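Local atomic coordinates of radical SAM domain protein (Methanothrix thermoacetophila, PDB entry 6Y1X), a protein that is NifB, a radical SAM enzyme that probably makes the carbide-containing iron-sulfur precursor of the nitrogenase iron-molybdenum cofactor. Residues C72-R77 and N217-P222; V107-P112 and E123-V128. All blocks are in the same frame, centred on the assembly; numbering follows the deposited sequence.

Contact 1 (C72-R77 and N217-P222). With SF4 (iron/sulfur cluster), chain D; SF4 (iron/sulfur cluster), chain C.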
loop_
_atom_site.group_PDB
_atom_site.type_symbol
_atom_site.label_atom_id
_atom_site.label_comp_id
_atom_site.label_asym_id
_atom_site.label_seq_id
_atom_site.Cartn_x
_atom_site.Cartn_y
_atom_site.Cartn_z
ATOM N N CYS A 72 10.039 0.605 0.915
ATOM C CA CYS A 72 9.086 0.352 -0.161
ATOM C C CYS A 72 8.520 1.645 -0.734
ATOM O O CYS A 72 7.748 2.346 -0.074
ATOM C CB CYS A 72 7.954 -0.544 0.338
ATOM S SG CYS A 72 6.680 -0.813 -0.905
ATOM N N VAL A 73 8.909 1.968 -1.969
ATOM C CA VAL A 73 8.577 3.261 -2.548
ATOM C C VAL A 73 7.102 3.390 -2.899
ATOM O O VAL A 73 6.649 4.489 -3.234
ATOM C CB VAL A 73 9.488 3.487 -3.777
ATOM C CG1 VAL A 73 9.188 2.466 -4.868
ATOM C CG2 VAL A 73 9.426 4.930 -4.283
ATOM N N ASN A 74 6.322 2.311 -2.794
ATOM C CA ASN A 74 4.881 2.451 -2.986
ATOM C C ASN A 74 4.255 3.295 -1.886
ATOM O O ASN A 74 3.248 3.970 -2.122
ATOM C CB ASN A 74 4.198 1.083 -3.033
ATOM C CG ASN A 74 4.586 0.277 -4.254
ATOM O OD1 ASN A 74 4.971 0.833 -5.282
ATOM N ND2 ASN A 74 4.478 -1.043 -4.149
ATOM N N GLU A 75 4.835 3.278 -0.687
ATOM C CA GLU A 75 4.224 3.938 0.458
ATOM C C GLU A 75 5.218 4.835 1.188
ATOM O O GLU A 75 4.972 5.221 2.333
ATOM C CB GLU A 75 3.612 2.916 1.419
ATOM C CG GLU A 75 2.326 3.413 2.080
ATOM C CD GLU A 75 1.157 3.472 1.103
ATOM O OE1 GLU A 75 1.358 3.207 -0.100
ATOM O OE2 GLU A 75 0.035 3.795 1.529
ATOM N N SER A 76 6.327 5.187 0.544
ATOM C CA SER A 76 7.350 6.025 1.149
ATOM C C SER A 76 7.928 6.954 0.096
ATOM O O SER A 76 7.945 6.631 -1.095
ATOM C CB SER A 76 8.480 5.176 1.755
ATOM O OG SER A 76 9.529 5.987 2.257
ATOM N N ARG A 77 8.409 8.109 0.547
ATOM C CA ARG A 77 9.212 8.955 -0.317
ATOM C C ARG A 77 10.476 8.198 -0.721
ATOM O O ARG A 77 10.939 7.318 0.014
ATOM C CB ARG A 77 9.548 10.270 0.389
ATOM C CG ARG A 77 10.297 10.109 1.689
ATOM C CD ARG A 77 10.136 11.336 2.576
ATOM N NE ARG A 77 11.042 11.302 3.721
ATOM C CZ ARG A 77 10.894 10.501 4.774
ATOM N NH1 ARG A 77 9.873 9.655 4.840
ATOM N NH2 ARG A 77 11.774 10.541 5.766
ATOM N N ASN A 217 -3.308 2.324 -4.356
ATOM C CA ASN A 217 -2.272 3.115 -4.998
ATOM C C ASN A 217 -2.029 2.593 -6.405
ATOM O O ASN A 217 -2.037 1.381 -6.636
ATOM C CB ASN A 217 -0.956 3.031 -4.223
ATOM C CG ASN A 217 -1.023 3.681 -2.862
ATOM O OD1 ASN A 217 -1.892 4.509 -2.582
ATOM N ND2 ASN A 217 -0.073 3.327 -2.008
ATOM N N THR A 218 -1.772 3.506 -7.337
ATOM C CA THR A 218 -1.304 3.130 -8.664
ATOM C C THR A 218 -0.124 4.013 -9.028
ATOM O O THR A 218 -0.229 5.243 -8.970
ATOM C CB THR A 218 -2.398 3.271 -9.730
ATOM O OG1 THR A 218 -3.495 2.404 -9.419
ATOM C CG2 THR A 218 -1.852 2.929 -11.119
ATOM N N VAL A 219 0.998 3.386 -9.376
ATOM C CA VAL A 219 2.164 4.118 -9.860
ATOM C C VAL A 219 1.918 4.404 -11.332
ATOM O O VAL A 219 1.709 3.479 -12.123
ATOM C CB VAL A 219 3.463 3.323 -9.655
ATOM C CG1 VAL A 219 4.665 4.140 -10.111
ATOM C CG2 VAL A 219 3.617 2.933 -8.200
ATOM N N LEU A 220 1.927 5.681 -11.697
ATOM C CA LEU A 220 1.674 6.078 -13.076
ATOM C C LEU A 220 2.974 5.978 -13.863
ATOM O O LEU A 220 3.875 6.802 -13.691
ATOM C CB LEU A 220 1.097 7.489 -13.104
ATOM C CG LEU A 220 0.552 7.991 -14.436
ATOM C CD1 LEU A 220 -0.644 7.158 -14.872
ATOM C CD2 LEU A 220 0.171 9.455 -14.286
ATOM N N ILE A 221 3.053 4.995 -14.750
ATOM C CA ILE A 221 4.282 4.682 -15.474
ATOM C C ILE A 221 4.065 5.016 -16.943
ATOM O O ILE A 221 3.389 4.259 -17.653
ATOM C CB ILE A 221 4.681 3.209 -15.291
ATOM C CG1 ILE A 221 4.773 2.864 -13.799
ATOM C CG2 ILE A 221 5.998 2.929 -15.992
ATOM C CD1 ILE A 221 4.661 1.354 -13.503
ATOM N N PRO A 222 4.598 6.131 -17.434
ATOM C CA PRO A 222 4.331 6.532 -18.821
ATOM C C PRO A 222 4.765 5.458 -19.804
ATOM O O PRO A 222 5.842 4.870 -19.677
ATOM C CB PRO A 222 5.159 7.810 -18.980
ATOM C CG PRO A 222 5.205 8.377 -17.605
ATOM C CD PRO A 222 5.327 7.176 -16.698
HETATM FE FE1 SF4 D . 10.103 -2.711 -3.601
HETATM FE FE2 SF4 D . 7.810 -3.443 -4.811
HETATM FE FE3 SF4 D . 7.731 -2.245 -2.365
HETATM FE FE4 SF4 D . 8.655 -4.798 -2.621
HETATM S S1 SF4 D . 6.508 -4.079 -3.026
HETATM S S2 SF4 D . 9.624 -3.117 -1.390
HETATM S S3 SF4 D . 9.719 -4.717 -4.658
HETATM S S4 SF4 D . 8.448 -1.287 -4.326
HETATM FE FE1 SF4 C . -0.388 4.158 3.656
HETATM FE FE2 SF4 C . -1.245 6.246 5.176
HETATM FE FE3 SF4 C . 0.840 4.701 5.991
HETATM FE FE4 SF4 C . -1.718 3.681 6.010
HETATM S S1 SF4 C . -0.916 5.412 7.296
HETATM S S2 SF4 C . 0.181 2.617 5.268
HETATM S S3 SF4 C . -2.576 4.689 4.130
HETATM S S4 SF4 C . 0.801 6.068 4.140
#
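OD1 of N217 is gripped twice, by ND2 of N245 and NZ of K215, and this fixes the rotation of the amide that faces E75. ND2 of N217 is turned to OE1 of E75, with the carboxylate and amide planes only 27° apart; the two atoms are modelled too close together for their spacing to be trusted. The other carboxylate oxygen of E75, OE2, lies 2.2 Å from FE1 of the SF4 cluster of chain C, a metal bond made possible by a bend in the glutamate chain (chi2 71°). C39, H52 and C138 are the other protein ligands of this cluster. The setting is the radical SAM fold, an incomplete relative of the TIM barrel built round a parallel sheet: N217 and V219 lie on strand 213-220, and in the loop 72-77, residues C72 to E75 form a type I beta turn, closed by E75 N to C72 O at 3.1 Å. At the start of the turn, SG of C72 binds FE3 of the SF4 cluster of chain D at 2.3 Å, completing the set begun by C59, C63 and C66 of the radical SAM CX3CX2C motif. N74 lies between that cluster and the strand. With CG anti to the carbonyl carbon (chi1 -67°), OD1 of N74 accepts a hydrogen bond from Y65 OH and rests 3.8 Å from CG2 of V219, while ND2 lies 3.8 Å from sulfide S1 of the cluster. Were an alanine here, Y65 OH would probably lose its acceptor and a gap would open between V219 and the cluster.

Contact 2 (V107-P112 and E123-V128). With SF4 (iron/sulfur cluster), chain C.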
loop_
_atom_site.group_PDB
_atom_site.type_symbol
_atom_site.label_atom_id
_atom_site.label_comp_id
_atom_site.label_asym_id
_atom_site.label_seq_id
_atom_site.Cartn_x
_atom_site.Cartn_y
_atom_site.Cartn_z
ATOM N N VAL A 107 -1.516 4.326 13.320
ATOM C CA VAL A 107 -0.260 3.593 13.362
ATOM C C VAL A 107 -0.298 2.549 12.256
ATOM O O VAL A 107 -1.281 1.811 12.123
ATOM C CB VAL A 107 -0.037 2.936 14.736
ATOM C CG1 VAL A 107 1.120 1.966 14.687
ATOM C CG2 VAL A 107 0.217 4.002 15.785
ATOM N N ALA A 108 0.769 2.481 11.467
ATOM C CA ALA A 108 0.747 1.661 10.270
ATOM C C ALA A 108 2.069 0.929 10.124
ATOM O O ALA A 108 3.104 1.347 10.650
ATOM C CB ALA A 108 0.482 2.497 9.012
ATOM N N VAL A 109 2.013 -0.183 9.405
ATOM C CA VAL A 109 3.202 -0.862 8.921
ATOM C C VAL A 109 3.153 -0.798 7.402
ATOM O O VAL A 109 2.169 -1.230 6.787
ATOM C CB VAL A 109 3.284 -2.312 9.423
ATOM C CG1 VAL A 109 4.527 -3.008 8.857
ATOM C CG2 VAL A 109 3.281 -2.349 10.949
ATOM N N ALA A 110 4.210 -0.257 6.805
ATOM C CA ALA A 110 4.254 -0.024 5.371
ATOM C C ALA A 110 5.601 -0.388 4.770
ATOM O O ALA A 110 5.791 -0.205 3.563
ATOM C CB ALA A 110 3.925 1.439 5.046
ATOM N N GLY A 111 6.536 -0.897 5.563
ATOM C CA GLY A 111 7.847 -1.218 5.066
ATOM C C GLY A 111 8.761 -1.723 6.159
ATOM O O GLY A 111 8.313 -2.066 7.258
ATOM N N PRO A 112 10.073 -1.783 5.879
ATOM C CA PRO A 112 10.709 -1.311 4.637
ATOM C C PRO A 112 10.410 -2.175 3.397
ATOM O O PRO A 112 10.658 -1.731 2.275
ATOM C CB PRO A 112 12.204 -1.364 4.976
ATOM C CG PRO A 112 12.260 -1.296 6.477
ATOM C CD PRO A 112 11.070 -2.090 6.920
ATOM N N GLU A 123 2.728 -9.368 14.759
ATOM C CA GLU A 123 3.062 -9.264 16.173
ATOM C C GLU A 123 3.059 -7.811 16.632
ATOM O O GLU A 123 2.601 -7.503 17.738
ATOM C CB GLU A 123 4.419 -9.914 16.435
ATOM C CG GLU A 123 4.789 -10.011 17.898
ATOM C CD GLU A 123 3.655 -10.556 18.745
ATOM O OE1 GLU A 123 3.266 -9.878 19.719
ATOM O OE2 GLU A 123 3.145 -11.654 18.432
ATOM N N THR A 124 3.550 -6.906 15.786
ATOM C CA THR A 124 3.603 -5.492 16.147
ATOM C C THR A 124 2.206 -4.900 16.285
ATOM O O THR A 124 1.890 -4.255 17.292
ATOM C CB THR A 124 4.391 -4.715 15.094
ATOM O OG1 THR A 124 5.745 -5.179 15.064
ATOM C CG2 THR A 124 4.373 -3.233 15.411
ATOM N N LEU A 125 1.347 -5.120 15.288
ATOM C CA LEU A 125 0.020 -4.522 15.329
ATOM C C LEU A 125 -0.854 -5.173 16.389
ATOM O O LEU A 125 -1.781 -4.537 16.899
ATOM C CB LEU A 125 -0.640 -4.619 13.959
ATOM C CG LEU A 125 0.015 -3.736 12.901
ATOM C CD1 LEU A 125 -0.613 -4.021 11.567
ATOM C CD2 LEU A 125 -0.110 -2.259 13.261
ATOM N N ARG A 126 -0.578 -6.432 16.728
ATOM C CA ARG A 126 -1.247 -7.052 17.864
ATOM C C ARG A 126 -0.839 -6.376 19.169
ATOM O O ARG A 126 -1.682 -6.139 20.043
ATOM C CB ARG A 126 -0.926 -8.545 17.899
ATOM C CG ARG A 126 -1.640 -9.308 18.994
ATOM C CD ARG A 126 -0.997 -10.663 19.234
ATOM N NE ARG A 126 0.348 -10.543 19.796
ATOM C CZ ARG A 126 0.607 -10.388 21.091
ATOM N NH1 ARG A 126 -0.388 -10.327 21.968
ATOM N NH2 ARG A 126 1.861 -10.292 21.514
ATOM N N LEU A 127 0.448 -6.051 19.316
ATOM C CA LEU A 127 0.907 -5.358 20.515
ATOM C C LEU A 127 0.343 -3.943 20.596
ATOM O O LEU A 127 -0.127 -3.516 21.657
ATOM C CB LEU A 127 2.435 -5.311 20.550
ATOM C CG LEU A 127 3.220 -6.589 20.845
ATOM C CD1 LEU A 127 4.710 -6.334 20.673
ATOM C CD2 LEU A 127 2.925 -7.094 22.251
ATOM N N VAL A 128 0.370 -3.208 19.483
ATOM C CA VAL A 128 -0.116 -1.831 19.489
ATOM C C VAL A 128 -1.617 -1.789 19.754
ATOM O O VAL A 128 -2.095 -1.002 20.580
ATOM C CB VAL A 128 0.244 -1.135 18.165
ATOM C CG1 VAL A 128 -0.467 0.207 18.058
ATOM C CG2 VAL A 128 1.751 -0.966 18.056
HETATM FE FE1 SF4 C . -0.388 4.158 3.656
HETATM FE FE2 SF4 C . -1.245 6.246 5.176
HETATM FE FE3 SF4 C . 0.840 4.701 5.991
HETATM FE FE4 SF4 C . -1.718 3.681 6.010
HETATM S S1 SF4 C . -0.916 5.412 7.296
HETATM S S2 SF4 C . 0.181 2.617 5.268
HETATM S S3 SF4 C . -2.576 4.689 4.130
HETATM S S4 SF4 C . 0.801 6.068 4.140
#
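Strand 107-109 and helix 123-128 run nearly antiparallel, 170° between their directions, with axes 9.5 Å apart at closest approach. V107 and V128 stand opposite each other, their CA atoms 8.2 Å apart, and both point their side chains into the interface. They meet tip to tip: CG1 of V107 comes to 4.1 Å from CG1 of V128. One turn earlier in the helix, L125 crosses V109 obliquely. Its first torsion (chi1 -69°) swings CG away from the carbonyl carbon and carries the branch toward the strand, where CG of L125 lies 4.0 Å from CG2 of V109; CD2 of L125 touches the same methyl at 4.1 Å. The contact is wholly apolar, with no hydrogen bond across it. Between V107 and V109, A108 points the other way, and its CB lies 3.7 Å from sulfide S1 of the SF4 cluster of chain C, so one face of the strand packs on the helix while the other lines the cluster pocket. This is the strand-helix half of a beta-alpha-beta crossover: helix 119-131 leads on to strand 136-141, where L125 packs on I139 and V128 on L137. Strand 104-109 is held between strands 49-52 and 136-141 of the parallel sheet, and the side chain of T124 touches P87 and A90 of the preceding helix, 87-100.

Overall arrangement
The centres of the two contacts are 20 Å apart, on opposite sides of the middle of the chain, yet both reach the same parallel sheet and both touch the SF4 cluster of chain C. Contact 1 supplies a ligand to that cluster, contact 2 the small alanines beside it; there CG of E75 packs 3.9 Å from CB of A110. The segments 72-77 and 107-112 also meet through their backbones, where C72 N lies 2.8 Å from P112 O in a probable hydrogen bond. Through C72, contact 1 reaches the SF4 cluster of chain D as well, so the loop 72-77 bridges the two cluster sites and meets segment 107-112 at A110 and P112.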